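Local coordinates for protein chloride intracellular channel Clic (Drosophila melanogaster, PDB 2YV7) that may insert into membranes to form a pH-dependent chloride channel, while also existing as a soluble globular protein with a glutathione transferase-like fold, at residues 19-31 / 79-91. Sequence-based numbering, arbitrary orientation.
Sequences DVPEIELIIKAST and FEATHPPILIDNG. With CA (calcium ion), chain B.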
loop_
_atom_site.group_PDB
_atom_site.type_symbol
_atom_site.label_atom_id
_atom_site.label_comp_id
_atom_site.label_asym_id
_atom_site.label_seq_id
_atom_site.Cartn_x
_atom_site.Cartn_y
_atom_site.Cartn_z
ATOM N N ASP A 19 -21.236 8.310 -19.107
ATOM C CA ASP A 19 -20.483 8.530 -17.865
ATOM C C ASP A 19 -19.596 7.305 -17.560
ATOM O O ASP A 19 -20.097 6.167 -17.579
ATOM C CB ASP A 19 -21.462 8.759 -16.694
ATOM C CG ASP A 19 -22.142 10.115 -16.747
ATOM O OD1 ASP A 19 -21.752 10.962 -17.588
ATOM O OD2 ASP A 19 -23.067 10.338 -15.932
ATOM N N VAL A 20 -18.296 7.502 -17.282
ATOM C CA VAL A 20 -17.503 6.350 -16.794
ATOM C C VAL A 20 -18.022 6.042 -15.411
ATOM O O VAL A 20 -18.578 6.930 -14.774
ATOM C CB VAL A 20 -15.968 6.586 -16.731
ATOM C CG1 VAL A 20 -15.382 6.640 -18.160
ATOM C CG2 VAL A 20 -15.614 7.824 -15.843
ATOM N N PRO A 21 -17.888 4.789 -14.959
ATOM C CA PRO A 21 -18.354 4.389 -13.625
ATOM C C PRO A 21 -17.677 5.136 -12.475
ATOM O O PRO A 21 -16.468 5.409 -12.515
ATOM C CB PRO A 21 -17.948 2.927 -13.539
ATOM C CG PRO A 21 -17.790 2.488 -14.925
ATOM C CD PRO A 21 -17.310 3.657 -15.694
ATOM N N GLU A 22 -18.449 5.476 -11.453
ATOM C CA GLU A 22 -17.832 5.997 -10.242
ATOM C C GLU A 22 -17.628 4.863 -9.252
ATOM O O GLU A 22 -18.584 4.221 -8.828
ATOM C CB GLU A 22 -18.654 7.130 -9.617
ATOM C CG GLU A 22 -18.602 7.141 -8.091
ATOM C CD GLU A 22 -18.618 8.526 -7.498
ATOM O OE1 GLU A 22 -17.821 9.384 -7.958
ATOM O OE2 GLU A 22 -19.407 8.738 -6.547
ATOM N N ILE A 23 -16.374 4.616 -8.879
ATOM C CA ILE A 23 -16.112 3.641 -7.821
ATOM C C ILE A 23 -15.852 4.377 -6.530
ATOM O O ILE A 23 -15.139 5.381 -6.537
ATOM C CB ILE A 23 -14.909 2.710 -8.193
ATOM C CG1 ILE A 23 -15.072 2.170 -9.617
ATOM C CG2 ILE A 23 -14.774 1.535 -7.216
ATOM C CD1 ILE A 23 -16.239 1.192 -9.802
ATOM N N GLU A 24 -16.440 3.872 -5.435
ATOM C CA GLU A 24 -16.228 4.422 -4.099
ATOM C C GLU A 24 -15.407 3.436 -3.276
ATOM O O GLU A 24 -15.760 2.266 -3.179
ATOM C CB GLU A 24 -17.542 4.717 -3.375
ATOM C CG GLU A 24 -17.305 5.275 -1.957
ATOM C CD GLU A 24 -18.586 5.705 -1.195
ATOM O OE1 GLU A 24 -19.721 5.335 -1.589
ATOM O OE2 GLU A 24 -18.440 6.399 -0.167
ATOM N N LEU A 25 -14.282 3.900 -2.723
ATOM C CA LEU A 25 -13.500 3.070 -1.819
ATOM C C LEU A 25 -13.619 3.621 -0.392
ATOM O O LEU A 25 -13.250 4.753 -0.129
ATOM C CB LEU A 25 -12.015 2.990 -2.248
ATOM C CG LEU A 25 -11.186 2.045 -1.367
ATOM C CD1 LEU A 25 -11.627 0.591 -1.506
ATOM C CD2 LEU A 25 -9.696 2.245 -1.775
ATOM N N ILE A 26 -14.173 2.814 0.498
ATOM C CA ILE A 26 -14.191 3.212 1.904
ATOM C C ILE A 26 -12.907 2.758 2.582
ATOM O O ILE A 26 -12.563 1.574 2.528
ATOM C CB ILE A 26 -15.392 2.641 2.658
ATOM C CG1 ILE A 26 -16.703 3.128 1.971
ATOM C CG2 ILE A 26 -15.351 3.078 4.084
ATOM C CD1 ILE A 26 -17.999 2.839 2.768
ATOM N N ILE A 27 -12.235 3.688 3.269
ATOM C CA ILE A 27 -10.969 3.371 3.983
ATOM C C ILE A 27 -11.001 3.767 5.474
ATOM O O ILE A 27 -11.773 4.611 5.865
ATOM C CB ILE A 27 -9.708 3.966 3.226
ATOM C CG1 ILE A 27 -9.620 5.481 3.392
ATOM C CG2 ILE A 27 -9.659 3.460 1.799
ATOM C CD1 ILE A 27 -8.377 6.176 2.723
ATOM N N LYS A 28 -10.139 3.156 6.286
ATOM C CA LYS A 28 -10.043 3.414 7.723
ATOM C C LYS A 28 -9.296 4.720 7.905
ATOM O O LYS A 28 -8.284 4.965 7.211
ATOM C CB LYS A 28 -9.231 2.325 8.409
ATOM C CG LYS A 28 -9.926 0.956 8.521
ATOM C CD LYS A 28 -8.955 -0.141 8.990
ATOM C CE LYS A 28 -9.692 -1.260 9.783
ATOM N NZ LYS A 28 -8.819 -2.414 10.208
ATOM N N ALA A 29 -9.822 5.563 8.795
ATOM C CA ALA A 29 -9.217 6.824 9.163
ATOM C C ALA A 29 -8.096 6.600 10.145
ATOM O O ALA A 29 -8.092 5.630 10.913
ATOM C CB ALA A 29 -10.227 7.752 9.834
ATOM N N SER A 30 -7.179 7.547 10.110
ATOM C CA SER A 30 -6.208 7.765 11.149
ATOM C C SER A 30 -6.865 7.680 12.518
ATOM O O SER A 30 -7.925 8.234 12.759
ATOM C CB SER A 30 -5.619 9.159 10.967
ATOM O OG SER A 30 -4.892 9.589 12.104
ATOM N N THR A 31 -6.149 7.016 13.389
ATOM C CA THR A 31 -6.462 6.793 14.762
ATOM C C THR A 31 -5.949 7.955 15.610
ATOM O O THR A 31 -6.158 7.980 16.806
ATOM C CB THR A 31 -5.762 5.501 15.178
ATOM O OG1 THR A 31 -4.460 5.447 14.542
ATOM C CG2 THR A 31 -6.606 4.285 14.722
ATOM N N PHE A 79 -23.227 -2.342 6.446
ATOM C CA PHE A 79 -22.094 -3.234 6.283
ATOM C C PHE A 79 -21.991 -4.205 7.456
ATOM O O PHE A 79 -21.519 -5.338 7.301
ATOM C CB PHE A 79 -20.816 -2.402 6.097
ATOM C CG PHE A 79 -20.935 -1.341 5.021
ATOM C CD1 PHE A 79 -21.222 -1.694 3.710
ATOM C CD2 PHE A 79 -20.772 0.003 5.329
ATOM C CE1 PHE A 79 -21.326 -0.730 2.737
ATOM C CE2 PHE A 79 -20.882 0.982 4.354
ATOM C CZ PHE A 79 -21.171 0.615 3.053
ATOM N N GLU A 80 -22.478 -3.756 8.616
ATOM C CA GLU A 80 -22.429 -4.523 9.866
ATOM C C GLU A 80 -20.999 -4.686 10.399
ATOM O O GLU A 80 -20.354 -3.705 10.778
ATOM C CB GLU A 80 -23.136 -5.885 9.734
ATOM C CG GLU A 80 -24.575 -5.912 10.240
ATOM C CD GLU A 80 -25.000 -7.299 10.731
ATOM O OE1 GLU A 80 -24.146 -8.034 11.292
ATOM O OE2 GLU A 80 -26.191 -7.651 10.562
ATOM N N ALA A 81 -20.516 -5.926 10.424
ATOM C CA ALA A 81 -19.292 -6.257 11.146
ATOM C C ALA A 81 -18.012 -6.166 10.291
ATOM O O ALA A 81 -16.912 -6.485 10.765
ATOM C CB ALA A 81 -19.422 -7.640 11.779
ATOM N N THR A 82 -18.155 -5.724 9.043
ATOM C CA THR A 82 -17.018 -5.689 8.123
ATOM C C THR A 82 -16.182 -4.393 8.217
ATOM O O THR A 82 -16.715 -3.270 8.220
ATOM C CB THR A 82 -17.429 -6.045 6.672
ATOM O OG1 THR A 82 -16.397 -5.641 5.759
ATOM C CG2 THR A 82 -18.742 -5.373 6.301
ATOM N N HIS A 83 -14.870 -4.592 8.315
ATOM C CA HIS A 83 -13.876 -3.518 8.338
ATOM C C HIS A 83 -13.487 -3.036 6.939
ATOM O O HIS A 83 -13.470 -3.836 5.997
ATOM C CB HIS A 83 -12.609 -4.037 9.022
ATOM C CG HIS A 83 -12.708 -4.070 10.510
ATOM N ND1 HIS A 83 -13.347 -5.086 11.187
ATOM C CD2 HIS A 83 -12.266 -3.206 11.453
ATOM C CE1 HIS A 83 -13.282 -4.855 12.487
ATOM N NE2 HIS A 83 -12.631 -3.721 12.676
ATOM N N PRO A 84 -13.162 -1.730 6.803
ATOM C CA PRO A 84 -12.572 -1.254 5.550
ATOM C C PRO A 84 -11.329 -2.088 5.183
ATOM O O PRO A 84 -10.752 -2.755 6.061
ATOM C CB PRO A 84 -12.265 0.225 5.848
ATOM C CG PRO A 84 -13.362 0.557 6.869
ATOM C CD PRO A 84 -13.329 -0.622 7.766
ATOM N N PRO A 85 -10.951 -2.105 3.890
ATOM C CA PRO A 85 -11.629 -1.388 2.826
ATOM C C PRO A 85 -12.886 -2.117 2.387
ATOM O O PRO A 85 -13.014 -3.335 2.549
ATOM C CB PRO A 85 -10.642 -1.434 1.669
ATOM C CG PRO A 85 -9.850 -2.667 1.912
ATOM C CD PRO A 85 -9.772 -2.853 3.395
ATOM N N ILE A 86 -13.773 -1.329 1.820
ATOM C CA ILE A 86 -15.015 -1.801 1.221
ATOM C C ILE A 86 -15.126 -1.091 -0.090
ATOM O O ILE A 86 -14.921 0.124 -0.165
ATOM C CB ILE A 86 -16.225 -1.433 2.138
ATOM C CG1 ILE A 86 -16.197 -2.287 3.405
ATOM C CG2 ILE A 86 -17.549 -1.568 1.316
ATOM C CD1 ILE A 86 -16.931 -1.675 4.629
ATOM N N LEU A 87 -15.451 -1.828 -1.171
ATOM C CA LEU A 87 -15.498 -1.227 -2.502
ATOM C C LEU A 87 -16.978 -1.170 -2.970
ATOM O O LEU A 87 -17.664 -2.173 -2.901
ATOM C CB LEU A 87 -14.672 -2.037 -3.512
ATOM C CG LEU A 87 -14.575 -1.638 -4.984
ATOM C CD1 LEU A 87 -13.422 -2.313 -5.676
ATOM C CD2 LEU A 87 -15.858 -1.971 -5.799
ATOM N N ILE A 88 -17.440 0.014 -3.348
ATOM C CA ILE A 88 -18.873 0.188 -3.719
ATOM C C ILE A 88 -18.901 0.577 -5.179
ATOM O O ILE A 88 -18.334 1.600 -5.589
ATOM C CB ILE A 88 -19.645 1.224 -2.836
ATOM C CG1 ILE A 88 -19.475 0.936 -1.337
ATOM C CG2 ILE A 88 -21.166 1.211 -3.206
ATOM C CD1 ILE A 88 -20.208 1.921 -0.434
ATOM N N ASP A 89 -19.539 -0.294 -5.959
ATOM C CA ASP A 89 -19.631 -0.181 -7.417
ATOM C C ASP A 89 -21.142 -0.112 -7.760
ATOM O O ASP A 89 -21.826 -1.138 -7.717
ATOM C CB ASP A 89 -18.981 -1.437 -8.027
ATOM C CG ASP A 89 -18.939 -1.432 -9.561
ATOM O OD1 ASP A 89 -19.447 -0.492 -10.229
ATOM O OD2 ASP A 89 -18.384 -2.414 -10.115
ATOM N N ASN A 90 -21.661 1.090 -8.044
ATOM C CA ASN A 90 -23.107 1.262 -8.285
ATOM C C ASN A 90 -23.988 0.427 -7.299
ATOM O O ASN A 90 -24.678 -0.517 -7.708
ATOM C CB ASN A 90 -23.431 0.898 -9.755
ATOM C CG ASN A 90 -24.498 1.798 -10.382
ATOM O OD1 ASN A 90 -25.564 2.020 -9.807
ATOM N ND2 ASN A 90 -24.220 2.290 -11.583
ATOM N N GLY A 91 -23.934 0.770 -6.006
ATOM C CA GLY A 91 -24.808 0.166 -4.970
ATOM C C GLY A 91 -24.497 -1.232 -4.464
ATOM O O GLY A 91 -25.029 -1.665 -3.409
HETATM CA CA CA B . -12.763 -5.460 4.029
#
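Glu24 and Ile88 form a hydrogen-bonded antiparallel pair, Glu24 N giving to Ile88 O at 3.0 Å and Ile88 N to Glu24 O at 2.8 Å, both nearly straight. Ile26 and Ile86 repeat the pattern, but Ile86 N reaches Ile26 O at 3.2 Å on a more bent path, directly after the cis peptide bond between Pro84 and Pro85.

On the tight face Pro85 packs on Phe42, Cys43 and Tyr46 of helix 41-55, and Leu87 on Ile100 and Ile104 of helix 97-107; Leu25 is buried beside them. Leu25, CG anti to the backbone N (chi1 -176°), lays CD1 alongside Pro85 CB, 3.9 Å away, while Leu87 CG meets CG2 of Ile23. The other face is only partly shielded. There Ile26 CG1 stands anti to the carbonyl carbon (chi1 -59°), so that CD1 touches both Ile88 CD1, at 4.0 Å, and, obliquely, the CE2-CZ part of the Phe79 ring; Ile86 CD1 lies over one face of that ring. Glu24 stretches beside Ile88, its OE2 hydrogen-bonded to OG1 of Thr64 in strand 60-66.

At the looser end the Lys28 side chain crosses that of Pro84 at about a right angle, CG 3.6 Å from Pro84 CB, and brings CE to the edge of the His83 ring, 3.6 Å from CD2. Cutting Lys28 back to an alanine is likely to strip the aliphatic cover from one side of Pro84 and leave the His83 imidazole freer to turn.

The same turn holds the calcium ion: His83 O and Pro85 O, each 2.6 Å away, bind it with Leu95 O, and Asn97 also belongs to the site. A cis-proline leading into the strand antiparallel to the first is characteristic of the thioredoxin fold, here the N-terminal domain of a GST-fold CLIC protein.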